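Local structure of lipoxygenase (Cyanothece sp., 5EK8) at residues A[566-569]-A[570-574]; A[556-559]-A[560-564]. The protein is a non-heme iron 9R-lipoxygenase that probably adds molecular oxygen to polyunsaturated fatty acids. One frame throughout, in Å; residues are numbered along the deposited sequence.

Both contacts lie on the same helix, 549-574, and follow each other along the chain: residues 556-564 form contact 2 and residues 566-574 form contact 1, with centres about 14 Å apart. They meet where Trp569 N lies 3.1 Å from Phe564 O, a probable hydrogen bond five residues apart, in keeping with the wider pi-type turn at 566-569. Contact 1 is the iron-bearing end, closer to the centre of the chain, whereas contact 2 lies further out, with Lys556 and Arg560 against helix 451-473. Helices 337-377, 383-391 and 451-473 pack on both, so that one long helix carries the iron ligand His570, and the more distant Asn574, at its end and is held in the helical domain along its length.

Contact 1. Residues A[566-569]-A[570-574]; sequences TTLW and HTWVN. With FE2 (Fe (II) ion), chain B.
On the iron-bearing end of helix 549-574, Trp569 and Val573 meet one turn apart, next to the ligand His570. Val573 CG2 sits over one face of the indole, 3.9 Å from the centroid of the six-membered ring and 23° off its normal, a CH-pi contact. The indole NE1 donates a hydrogen bond to the carbonyl oxygen of Glu358 on helix 337-377, which fixes the turn of the ring. With an alanine here, Val573 CG2 would lose the surface it rests on and Glu358 O its donor, which would probably open a gap against that helix. Thr567 O accepts twice from Thr571, from N at 3.0 Å and from OG1 at 2.8 Å, the hydroxyl lying well above the carbonyl plane. Leu568 CD1 reaches the edge of the Trp572 ring, 4.3 Å from CE3. His570 holds its CG anti to the backbone N (chi1 173°), turning the imidazole to the metal, with NE2 2.5 Å from the iron. Asn574 CB lies over a face of that imidazole, and Asn574 OD1 lies 2.9 Å from the iron, a longer and weaker approach. Together with His359, His364 and the carboxylate of Ile668, the C-terminal residue, this forms the non-heme iron site characteristic of lipoxygenases.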
loop_
_atom_site.group_PDB
_atom_site.type_symbol
_atom_site.label_atom_id
_atom_site.label_comp_id
_atom_site.label_asym_id
_atom_site.label_seq_id
_atom_site.Cartn_x
_atom_site.Cartn_y
_atom_site.Cartn_z
ATOM N N THR A 566 6.281 3.661 2.314
ATOM C CA THR A 566 6.313 2.682 1.233
ATOM C C THR A 566 7.394 1.627 1.452
ATOM O O THR A 566 7.339 0.545 0.864
ATOM C CB THR A 566 6.546 3.350 -0.130
ATOM O OG1 THR A 566 7.681 4.222 -0.044
ATOM C CG2 THR A 566 5.314 4.134 -0.550
ATOM N N THR A 567 8.382 1.944 2.283
ATOM C CA THR A 567 9.460 1.000 2.568
ATOM C C THR A 567 9.338 0.375 3.959
ATOM O O THR A 567 8.676 -0.646 4.120
ATOM C CB THR A 567 10.840 1.666 2.441
ATOM O OG1 THR A 567 10.938 2.745 3.377
ATOM C CG2 THR A 567 11.045 2.194 1.033
ATOM N N LEU A 568 9.965 0.991 4.959
ATOM C CA LEU A 568 10.010 0.407 6.300
ATOM C C LEU A 568 8.644 0.141 6.936
ATOM O O LEU A 568 8.426 -0.938 7.471
ATOM C CB LEU A 568 10.823 1.290 7.245
ATOM C CG LEU A 568 10.814 0.767 8.686
ATOM C CD1 LEU A 568 11.437 -0.626 8.755
ATOM C CD2 LEU A 568 11.511 1.724 9.642
ATOM N N TRP A 569 7.737 1.111 6.901
ATOM C CA TRP A 569 6.452 0.951 7.575
ATOM C C TRP A 569 5.667 -0.236 7.039
ATOM O O TRP A 569 5.279 -1.127 7.798
ATOM C CB TRP A 569 5.601 2.220 7.451
ATOM C CG TRP A 569 4.242 2.039 8.053
ATOM C CD1 TRP A 569 3.059 1.890 7.385
ATOM C CD2 TRP A 569 3.928 1.946 9.447
ATOM N NE1 TRP A 569 2.026 1.725 8.281
ATOM C CE2 TRP A 569 2.535 1.760 9.552
ATOM C CE3 TRP A 569 4.688 2.012 10.617
ATOM C CZ2 TRP A 569 1.889 1.642 10.781
ATOM C CZ3 TRP A 569 4.042 1.899 11.839
ATOM C CH2 TRP A 569 2.659 1.713 11.909
ATOM N N HIS A 570 5.429 -0.240 5.735
ATOM C CA HIS A 570 4.682 -1.324 5.125
ATOM C C HIS A 570 5.404 -2.650 5.306
ATOM O O HIS A 570 4.766 -3.672 5.508
ATOM C CB HIS A 570 4.441 -1.060 3.642
ATOM C CG HIS A 570 3.830 -2.223 2.926
ATOM N ND1 HIS A 570 4.580 -3.146 2.235
ATOM C CD2 HIS A 570 2.543 -2.629 2.828
ATOM C CE1 HIS A 570 3.779 -4.066 1.725
ATOM N NE2 HIS A 570 2.540 -3.774 2.069
ATOM N N THR A 571 6.732 -2.627 5.227
ATOM C CA THR A 571 7.537 -3.815 5.489
ATOM C C THR A 571 7.190 -4.381 6.852
ATOM O O THR A 571 6.880 -5.564 6.996
ATOM C CB THR A 571 9.052 -3.511 5.455
ATOM O OG1 THR A 571 9.469 -3.283 4.106
ATOM C CG2 THR A 571 9.840 -4.673 6.026
ATOM N N TRP A 572 7.225 -3.504 7.845
ATOM C CA TRP A 572 7.032 -3.890 9.229
ATOM C C TRP A 572 5.647 -4.456 9.454
ATOM O O TRP A 572 5.499 -5.514 10.063
ATOM C CB TRP A 572 7.253 -2.700 10.151
ATOM C CG TRP A 572 7.360 -3.087 11.590
ATOM C CD1 TRP A 572 6.356 -3.542 12.404
ATOM C CD2 TRP A 572 8.539 -3.041 12.393
ATOM N NE1 TRP A 572 6.842 -3.782 13.667
ATOM C CE2 TRP A 572 8.181 -3.484 13.686
ATOM C CE3 TRP A 572 9.865 -2.667 12.147
ATOM C CZ2 TRP A 572 9.098 -3.564 14.724
ATOM C CZ3 TRP A 572 10.778 -2.747 13.181
ATOM C CH2 TRP A 572 10.391 -3.197 14.455
ATOM N N VAL A 573 4.632 -3.760 8.954
ATOM C CA VAL A 573 3.261 -4.186 9.204
ATOM C C VAL A 573 2.927 -5.465 8.434
ATOM O O VAL A 573 2.305 -6.386 8.969
ATOM C CB VAL A 573 2.255 -3.083 8.840
ATOM C CG1 VAL A 573 0.838 -3.553 9.108
ATOM C CG2 VAL A 573 2.550 -1.828 9.636
ATOM N N ASN A 574 3.369 -5.529 7.184
ATOM C CA ASN A 574 3.048 -6.650 6.308
ATOM C C ASN A 574 3.794 -7.931 6.668
ATOM O O ASN A 574 3.194 -8.999 6.766
ATOM C CB ASN A 574 3.336 -6.277 4.854
ATOM C CG ASN A 574 2.935 -7.360 3.886
ATOM O OD1 ASN A 574 1.768 -7.461 3.504
ATOM N ND2 ASN A 574 3.902 -8.179 3.474
HETATM FE FE FE2 B . 0.453 -5.122 2.286
#

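Contact 2. Residues A[556-559]-A[560-564]; sequences KQCC and RHIIF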
loop_
_atom_site.group_PDB
_atom_site.type_symbol
_atom_site.label_atom_id
_atom_site.label_comp_id
_atom_site.label_asym_id
_atom_site.label_seq_id
_atom_site.Cartn_x
_atom_site.Cartn_y
_atom_site.Cartn_z
ATOM N N LYS A 556 10.757 18.047 0.498
ATOM C CA LYS A 556 11.648 17.126 1.199
ATOM C C LYS A 556 10.888 16.319 2.248
ATOM O O LYS A 556 11.091 15.109 2.381
ATOM C CB LYS A 556 12.801 17.891 1.855
ATOM C CG LYS A 556 13.750 18.548 0.870
ATOM C CD LYS A 556 14.405 19.775 1.477
ATOM C CE LYS A 556 15.642 19.418 2.271
ATOM N NZ LYS A 556 16.811 19.186 1.389
ATOM N N GLN A 557 10.006 16.988 2.984
ATOM C CA GLN A 557 9.229 16.311 4.019
ATOM C C GLN A 557 8.246 15.310 3.419
ATOM O O GLN A 557 8.099 14.195 3.920
ATOM C CB GLN A 557 8.483 17.327 4.892
ATOM C CG GLN A 557 7.433 16.716 5.821
ATOM C CD GLN A 557 7.998 15.652 6.763
ATOM O OE1 GLN A 557 9.198 15.615 7.036
ATOM N NE2 GLN A 557 7.125 14.784 7.264
ATOM N N CYS A 558 7.578 15.714 2.343
ATOM C CA CYS A 558 6.636 14.832 1.664
ATOM C C CYS A 558 7.362 13.587 1.147
ATOM O O CYS A 558 6.868 12.461 1.262
ATOM C CB CYS A 558 5.943 15.574 0.518
ATOM S SG CYS A 558 4.620 14.650 -0.303
ATOM N N CYS A 559 8.549 13.803 0.595
ATOM C CA CYS A 559 9.380 12.718 0.092
ATOM C C CYS A 559 9.778 11.751 1.206
ATOM O O CYS A 559 9.675 10.528 1.044
ATOM C CB CYS A 559 10.619 13.287 -0.592
ATOM S SG CYS A 559 10.280 14.086 -2.189
ATOM N N ARG A 560 10.221 12.306 2.334
ATOM C CA ARG A 560 10.516 11.512 3.527
ATOM C C ARG A 560 9.321 10.661 3.948
ATOM O O ARG A 560 9.456 9.472 4.238
ATOM C CB ARG A 560 10.925 12.412 4.695
ATOM C CG ARG A 560 12.374 12.852 4.691
ATOM C CD ARG A 560 12.730 13.525 6.010
ATOM N NE ARG A 560 11.990 14.767 6.235
ATOM C CZ ARG A 560 12.435 15.978 5.903
ATOM N NH1 ARG A 560 13.620 16.118 5.324
ATOM N NH2 ARG A 560 11.697 17.050 6.152
ATOM N N HIS A 561 8.151 11.289 3.985
ATOM C CA HIS A 561 6.912 10.620 4.367
ATOM C C HIS A 561 6.608 9.420 3.460
ATOM O O HIS A 561 6.456 8.276 3.925
ATOM C CB HIS A 561 5.760 11.629 4.326
ATOM C CG HIS A 561 4.498 11.142 4.962
ATOM N ND1 HIS A 561 4.355 11.007 6.327
ATOM C CD2 HIS A 561 3.316 10.762 4.424
ATOM C CE1 HIS A 561 3.142 10.562 6.600
ATOM N NE2 HIS A 561 2.488 10.408 5.460
ATOM N N ILE A 562 6.536 9.703 2.160
ATOM C CA ILE A 562 6.279 8.694 1.141
ATOM C C ILE A 562 7.248 7.524 1.250
ATOM O O ILE A 562 6.830 6.369 1.384
ATOM C CB ILE A 562 6.378 9.294 -0.277
ATOM C CG1 ILE A 562 5.270 10.327 -0.497
ATOM C CG2 ILE A 562 6.309 8.194 -1.334
ATOM C CD1 ILE A 562 5.450 11.154 -1.760
ATOM N N ILE A 563 8.542 7.832 1.211
ATOM C CA ILE A 563 9.565 6.796 1.264
ATOM C C ILE A 563 9.445 5.984 2.544
ATOM O O ILE A 563 9.547 4.759 2.517
ATOM C CB ILE A 563 10.983 7.387 1.163
ATOM C CG1 ILE A 563 11.199 8.013 -0.214
ATOM C CG2 ILE A 563 12.026 6.309 1.402
ATOM C CD1 ILE A 563 12.540 8.686 -0.375
ATOM N N PHE A 564 9.199 6.663 3.661
ATOM C CA PHE A 564 9.095 5.973 4.942
ATOM C C PHE A 564 7.975 4.956 4.938
ATOM O O PHE A 564 8.165 3.816 5.363
ATOM C CB PHE A 564 8.874 6.951 6.093
ATOM C CG PHE A 564 8.809 6.284 7.442
ATOM C CD1 PHE A 564 7.593 5.896 7.992
ATOM C CD2 PHE A 564 9.970 6.035 8.158
ATOM C CE1 PHE A 564 7.537 5.280 9.232
ATOM C CE2 PHE A 564 9.921 5.423 9.402
ATOM C CZ PHE A 564 8.703 5.042 9.937
#
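Arg560 folds back over the preceding turn of helix 549-574 and grips the side chain of Gln557 side-on. Its NE and NH2 both donate to Gln557 OE1, which lies in the guanidinium plane at 3.0 Å from NE and 3.0 Å from NH2. The NH2 bond falls on a lone pair in the plane of the amide; the NE bond is tilted 32° from that plane. The arginine chain bends at chi3 (-64°), which brings the guanidinium round so that one face lies over Lys556 O, 3.8 Å from the plane and over its centre. The amide is fixed at its other end too, because Gln557 NE2 donates hydrogen bonds to the carbonyl oxygens of Trp437 and Trp440. The looser side is where the chains of Lys556 and Arg560, both partly exposed, run out; Lys556 NZ, 5.9 Å from Arg560 NH1, forms a salt bridge with Asp468 on helix 451-473, which probably eases the proximity of two like charges. The closely packed part is the buried surface of Cys558, Cys559, Ile562 and Ile563. Cys558 SG meets Ile562 CD1 at 3.9 Å, the pair packing against Tyr370 of helix 337-377, while Cys559 and Ile563 both touch Met386 of helix 383-391 and Ile563 also touches Leu463 of helix 451-473. The His561 ring leaves the contact, NE2 hydrogen-bonded to Gln366 OE1 and the ring edge-to-face with that of Trp440. The whole is a regular alpha-helical segment packed among the helices of the lipoxygenase catalytic domain.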